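Local coordinates for TOG array regulator of axonemal microtubules protein 1 (Mus musculus, PDB 5DN7) that interacts with microtubules and promotes their polymerization through its TOG domains, and is involved in ciliogenesis and the control of cilium length, at residues A[103-106]-A[107-111]; A[91-94]-A[95-99]. All coordinates share one frame; numbering follows the deposited sequence.

Interaction 1 (A[103-106]-A[107-111]); sequences QFLG and PVIAA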
ATOM      1  N   GLN A 103      11.870   5.057  11.114  1.00 38.78           N
ATOM      2  CA  GLN A 103      12.375   6.370  10.860  1.00 35.07           C
ATOM      3  C   GLN A 103      11.998   6.806   9.479  1.00 44.75           C
ATOM      4  O   GLN A 103      11.916   7.978   9.220  1.00 39.17           O
ATOM      5  CB  GLN A 103      13.896   6.395  10.997  1.00 36.26           C
ATOM      6  CG  GLN A 103      14.513   7.736  10.702  1.00 47.71           C
ATOM      7  CD  GLN A 103      13.960   8.832  11.607  1.00 52.80           C
ATOM      8  OE1 GLN A 103      14.131   8.783  12.778  1.00 49.83           O
ATOM      9  NE2 GLN A 103      13.280   9.801  11.039  1.00 53.91           N
ATOM     10  N   PHE A 104      11.783   5.881   8.556  1.00 44.89           N
ATOM     11  CA  PHE A 104      11.491   6.424   7.222  1.00 34.14           C
ATOM     12  C   PHE A 104      10.101   6.097   6.674  1.00 37.29           C
ATOM     13  O   PHE A 104       9.903   6.010   5.451  1.00 32.21           O
ATOM     14  CB  PHE A 104      12.539   5.926   6.228  1.00 29.90           C
ATOM     15  CG  PHE A 104      13.934   6.281   6.611  1.00 34.89           C
ATOM     16  CD1 PHE A 104      14.439   7.535   6.322  1.00 32.93           C
ATOM     17  CD2 PHE A 104      14.740   5.373   7.267  1.00 29.84           C
ATOM     18  CE1 PHE A 104      15.719   7.869   6.678  1.00 33.67           C
ATOM     19  CE2 PHE A 104      16.020   5.706   7.635  1.00 30.82           C
ATOM     20  CZ  PHE A 104      16.513   6.955   7.334  1.00 35.48           C
ATOM     21  N   LEU A 105       9.143   5.920   7.573  1.00 36.39           N
ATOM     22  CA  LEU A 105       7.814   5.460   7.201  1.00 36.09           C
ATOM     23  C   LEU A 105       7.122   6.370   6.175  1.00 38.70           C
ATOM     24  O   LEU A 105       6.505   5.902   5.196  1.00 22.71           O
ATOM     25  CB  LEU A 105       6.960   5.345   8.452  1.00 39.33           C
ATOM     26  CG  LEU A 105       5.664   4.570   8.310  1.00 40.29           C
ATOM     27  CD1 LEU A 105       5.991   3.170   7.823  1.00 34.75           C
ATOM     28  CD2 LEU A 105       4.940   4.553   9.653  1.00 32.80           C
ATOM     29  N   GLY A 106       7.239   7.673   6.410  1.00 41.84           N
ATOM     30  CA  GLY A 106       6.616   8.684   5.570  1.00 37.66           C
ATOM     31  C   GLY A 106       7.102   8.685   4.134  1.00 39.41           C
ATOM     32  O   GLY A 106       6.297   8.539   3.204  1.00 38.39           O
ATOM     33  N   PRO A 107       8.418   8.892   3.941  1.00 39.42           N
ATOM     34  CA  PRO A 107       9.064   8.786   2.631  1.00 32.86           C
ATOM     35  C   PRO A 107       8.794   7.456   1.911  1.00 26.18           C
ATOM     36  O   PRO A 107       8.454   7.476   0.732  1.00 27.45           O
ATOM     37  CB  PRO A 107      10.552   8.927   2.973  1.00 32.18           C
ATOM     38  CG  PRO A 107      10.573   9.807   4.138  1.00 35.25           C
ATOM     39  CD  PRO A 107       9.333   9.467   4.946  1.00 38.64           C
ATOM     40  N   VAL A 108       8.942   6.327   2.594  1.00 27.67           N
ATOM     41  CA  VAL A 108       8.736   5.045   1.927  1.00 23.69           C
ATOM     42  C   VAL A 108       7.274   4.935   1.482  1.00 25.57           C
ATOM     43  O   VAL A 108       6.991   4.476   0.374  1.00 20.97           O
ATOM     44  CB  VAL A 108       9.137   3.846   2.818  1.00 25.39           C
ATOM     45  CG1 VAL A 108       8.720   2.509   2.168  1.00 16.72           C
ATOM     46  CG2 VAL A 108      10.635   3.847   3.060  1.00 20.83           C
ATOM     47  N   ILE A 109       6.340   5.394   2.317  1.00 29.81           N
ATOM     48  CA  ILE A 109       4.933   5.340   1.911  1.00 32.29           C
ATOM     49  C   ILE A 109       4.622   6.310   0.746  1.00 25.32           C
ATOM     50  O   ILE A 109       3.850   5.963  -0.139  1.00 21.01           O
ATOM     51  CB  ILE A 109       3.976   5.604   3.106  1.00 34.05           C
ATOM     52  CG1 ILE A 109       3.849   4.336   3.950  1.00 32.59           C
ATOM     53  CG2 ILE A 109       2.580   5.997   2.622  1.00 26.77           C
ATOM     54  CD1 ILE A 109       2.823   4.435   5.103  1.00 38.42           C
ATOM     55  N   ALA A 110       5.233   7.493   0.714  1.00 24.09           N
ATOM     56  CA  ALA A 110       4.989   8.403  -0.408  1.00 26.84           C
ATOM     57  C   ALA A 110       5.504   7.759  -1.703  1.00 30.42           C
ATOM     58  O   ALA A 110       4.805   7.736  -2.759  1.00 27.33           O
ATOM     59  CB  ALA A 110       5.651   9.748  -0.173  1.00 26.74           C
ATOM     60  N   ALA A 111       6.712   7.200  -1.601  1.00 27.62           N
ATOM     61  CA  ALA A 111       7.313   6.485  -2.727  1.00 30.75           C
ATOM     62  C   ALA A 111       6.397   5.368  -3.211  1.00 26.49           C
ATOM     63  O   ALA A 111       6.195   5.190  -4.411  1.00 29.04           O
ATOM     64  CB  ALA A 111       8.679   5.929  -2.353  1.00 24.59           C
TER
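Phe104 meets Val108 through its CB, which lies 4.2 Å from Val108 CG2, while its ring leads away from the following turn. CG of Gln103 sits over the centre of one face of that ring, 3.9 Å above the plane. The ring of His61 also meets the buried phenyl group, with the two planes nearly parallel, and Leu64, Val65 and Ile68 of the same helix 61-74 make further contacts with it. Helix 105-114 starts immediately after Phe104, its N-cap residue. The phenyl group cannot cap the first amides; the carbonyl of Phe104 opens the ordinary helical series, Phe104 O receiving Val108 N at 3.0 Å with an N-H...O angle of 167°. Pro107 falls in the first turn, where lacking an N-H costs the helix no bond, and its CD rests 3.5 Å from Phe104 O. In this TOG 2 domain, a solenoid of HEAT-type repeats, the helix belongs to the predicted repeat HEAT 6. Its next two rungs follow in order: Leu105 O takes Ile109 N at 2.9 Å, with the donor tilted 29° from the carbonyl plane, and Gly106 O takes Ala110 N at the same length. The Ile109 torsion that sets CG1 anti to the carbonyl carbon (chi1 -79°) lays this branch back along the preceding turn. CG1 comes within 3.3 Å of Leu105 O, and CD1 reaches 4.3 Å from Leu105 CG. This pair packs into the interior: both residues touch Leu134 of helix 121-138 and Leu146 of helix 140-148, and Val108 touches Ile130 of helix 121-138.

Interaction 2 (A[91-94]-A[95-99]); sequences HLLV and IRLGE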
ATOM      1  N   HIS A  91      12.378  -2.243  -1.819  1.00 21.67           N
ATOM      2  CA  HIS A  91      11.965  -3.387  -1.018  1.00 21.62           C
ATOM      3  C   HIS A  91      13.147  -3.954  -0.251  1.00 26.54           C
ATOM      4  O   HIS A  91      13.046  -4.230   0.955  1.00 19.89           O
ATOM      5  CB  HIS A  91      11.355  -4.493  -1.883  1.00 18.39           C
ATOM      6  CG  HIS A  91      10.944  -5.702  -1.096  1.00 26.70           C
ATOM      7  ND1 HIS A  91      11.063  -6.988  -1.574  1.00 28.24           N
ATOM      8  CD2 HIS A  91      10.414  -5.812   0.148  1.00 29.17           C
ATOM      9  CE1 HIS A  91      10.629  -7.837  -0.660  1.00 30.52           C
ATOM     10  NE2 HIS A  91      10.234  -7.145   0.396  1.00 26.45           N
ATOM     11  N   LEU A  92      14.256  -4.152  -0.966  1.00 25.45           N
ATOM     12  CA  LEU A  92      15.440  -4.719  -0.333  1.00 31.82           C
ATOM     13  C   LEU A  92      15.939  -3.787   0.778  1.00 31.87           C
ATOM     14  O   LEU A  92      16.280  -4.232   1.873  1.00 29.61           O
ATOM     15  CB  LEU A  92      16.537  -4.971  -1.365  1.00 34.22           C
ATOM     16  CG  LEU A  92      17.858  -5.505  -0.815  1.00 40.05           C
ATOM     17  CD1 LEU A  92      17.617  -6.743   0.031  1.00 41.63           C
ATOM     18  CD2 LEU A  92      18.779  -5.848  -1.980  1.00 48.26           C
ATOM     19  N   LEU A  93      15.949  -2.490   0.499  1.00 32.04           N
ATOM     20  CA  LEU A  93      16.374  -1.500   1.482  1.00 25.87           C
ATOM     21  C   LEU A  93      15.519  -1.611   2.737  1.00 22.09           C
ATOM     22  O   LEU A  93      16.041  -1.678   3.843  1.00 27.66           O
ATOM     23  CB  LEU A  93      16.297  -0.082   0.909  1.00 25.20           C
ATOM     24  CG  LEU A  93      16.518   1.068   1.911  1.00 27.60           C
ATOM     25  CD1 LEU A  93      17.935   1.068   2.501  1.00 24.39           C
ATOM     26  CD2 LEU A  93      16.187   2.422   1.296  1.00 23.72           C
ATOM     27  N   VAL A  94      14.204  -1.638   2.542  1.00 25.09           N
ATOM     28  CA  VAL A  94      13.265  -1.808   3.640  1.00 27.44           C
ATOM     29  C   VAL A  94      13.623  -3.056   4.434  1.00 32.56           C
ATOM     30  O   VAL A  94      13.644  -3.034   5.664  1.00 34.89           O
ATOM     31  CB  VAL A  94      11.816  -1.926   3.134  1.00 33.29           C
ATOM     32  CG1 VAL A  94      10.916  -2.482   4.227  1.00 33.33           C
ATOM     33  CG2 VAL A  94      11.311  -0.574   2.654  1.00 18.40           C
ATOM     34  N   ILE A  95      13.881  -4.144   3.745  1.00 33.02           N
ATOM     35  CA  ILE A  95      14.316  -5.355   4.387  1.00 29.40           C
ATOM     36  C   ILE A  95      15.557  -5.147   5.259  1.00 31.81           C
ATOM     37  O   ILE A  95      15.557  -5.508   6.397  1.00 36.24           O
ATOM     38  CB  ILE A  95      14.601  -6.487   3.394  1.00 30.64           C
ATOM     39  CG1 ILE A  95      13.356  -6.932   2.657  1.00 32.51           C
ATOM     40  CG2 ILE A  95      15.203  -7.661   4.115  1.00 30.16           C
ATOM     41  CD1 ILE A  95      12.128  -6.923   3.495  1.00 35.43           C
ATOM     42  N   ARG A  96      16.603  -4.577   4.696  1.00 28.80           N
ATOM     43  CA  ARG A  96      17.841  -4.369   5.403  1.00 30.96           C
ATOM     44  C   ARG A  96      17.658  -3.437   6.602  1.00 36.65           C
ATOM     45  O   ARG A  96      18.289  -3.591   7.616  1.00 40.88           O
ATOM     46  CB  ARG A  96      18.915  -3.826   4.476  1.00 27.90           C
ATOM     47  CG  ARG A  96      19.206  -4.633   3.231  1.00 36.85           C
ATOM     48  CD  ARG A  96      19.777  -5.997   3.512  1.00 40.29           C
ATOM     49  NE  ARG A  96      21.125  -5.937   4.020  1.00 48.80           N
ATOM     50  CZ  ARG A  96      21.755  -6.946   4.596  1.00 59.69           C
ATOM     51  NH1 ARG A  96      21.177  -8.118   4.725  1.00 62.62           N
ATOM     52  NH2 ARG A  96      22.976  -6.784   5.033  1.00 59.10           N
ATOM     53  N   LEU A  97      16.765  -2.487   6.467  1.00 31.46           N
ATOM     54  CA  LEU A  97      16.527  -1.511   7.496  1.00 33.42           C
ATOM     55  C   LEU A  97      15.986  -2.063   8.785  1.00 38.99           C
ATOM     56  O   LEU A  97      16.420  -1.676   9.824  1.00 40.56           O
ATOM     57  CB  LEU A  97      15.616  -0.407   7.002  1.00 30.49           C
ATOM     58  CG  LEU A  97      16.224   0.657   6.107  1.00 32.54           C
ATOM     59  CD1 LEU A  97      15.191   1.646   5.641  1.00 27.43           C
ATOM     60  CD2 LEU A  97      17.340   1.356   6.810  1.00 32.17           C
ATOM     61  N   GLY A  98      15.026  -2.954   8.720  1.00 36.45           N
ATOM     62  CA  GLY A  98      14.399  -3.438   9.920  1.00 41.84           C
ATOM     63  C   GLY A  98      13.642  -2.366  10.657  1.00 47.17           C
ATOM     64  O   GLY A  98      12.751  -1.771  10.071  1.00 45.63           O
ATOM     65  N   GLU A  99      13.967  -2.168  11.930  1.00 42.23           N
ATOM     66  CA  GLU A  99      13.279  -1.193  12.762  1.00 39.43           C
ATOM     67  C   GLU A  99      13.537   0.209  12.238  1.00 39.63           C
ATOM     68  O   GLU A  99      12.658   1.070  12.277  1.00 46.95           O
ATOM     69  CB  GLU A  99      13.740  -1.305  14.216  1.00 49.61           C
ATOM     70  CG  GLU A  99      15.058  -0.604  14.505  1.00 64.77           C
ATOM     71  CD  GLU A  99      15.507  -0.777  15.942  1.00 81.92           C
ATOM     72  OE1 GLU A  99      15.406   0.196  16.719  1.00 84.37           O
ATOM     73  OE2 GLU A  99      15.961  -1.886  16.295  1.00 85.22           O
TER
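This is a contact between successive turns at the C-terminal end of helix 80-97, in the predicted HEAT 5 repeat of the TOG 2 solenoid, and it pairs side chains four residues apart. His91 and Ile95 form a CH-pi contact: Ile95 CG1 lies over one face of the imidazole, 4.2 Å from its centroid and 27° off the normal, and CD1 comes to 3.6 Å from His91 NE2. The His91 ring reaches forward along the helix to the isoleucine because chi1 of 179° sets CG beside the carbonyl carbon. Leu92 and Arg96 run side by side in the same direction, with Leu92 CD1 4.1 Å from Arg96 CG. The arginine chain then bends twice, and its NE bonds to Phe54 O, which ties the helix to the loop holding Asn55 and Pro56. Leu93 and Leu97 cross at an angle, with CG of Leu93 and CD1 of Leu97 4.0 Å apart. Both are buried, Leu93 against Phe67 and Ile68 of helix 61-74. Backbone bonds from Ile95, Arg96 and Leu97 to the carbonyls four residues earlier hold the turns together. The chain leaves helical geometry at Gly98, whose phi of 65° suits a glycine, and the last amide, Gly98 N, makes a weak bond to Val94 O at 3.4 Å.

In the fold
From the N terminus, interaction 2 comes first, on the final turns of helix 80-97, and interaction 1 follows on the opening turns of helix 105-114. The two are in series, so neither encloses the other, and each spans only the gap between consecutive turns. The short connection between the helices folds the chain back, leaving the contact centres about 12 Å apart. The two contacts touch at two points: Phe104 CD2 against Leu97 CD1 and Val108 CG1 against Val94 CG2, each at 4.1 Å. These join predicted repeats HEAT 5 and HEAT 6, and helix 121-138 packs against residues of both interactions.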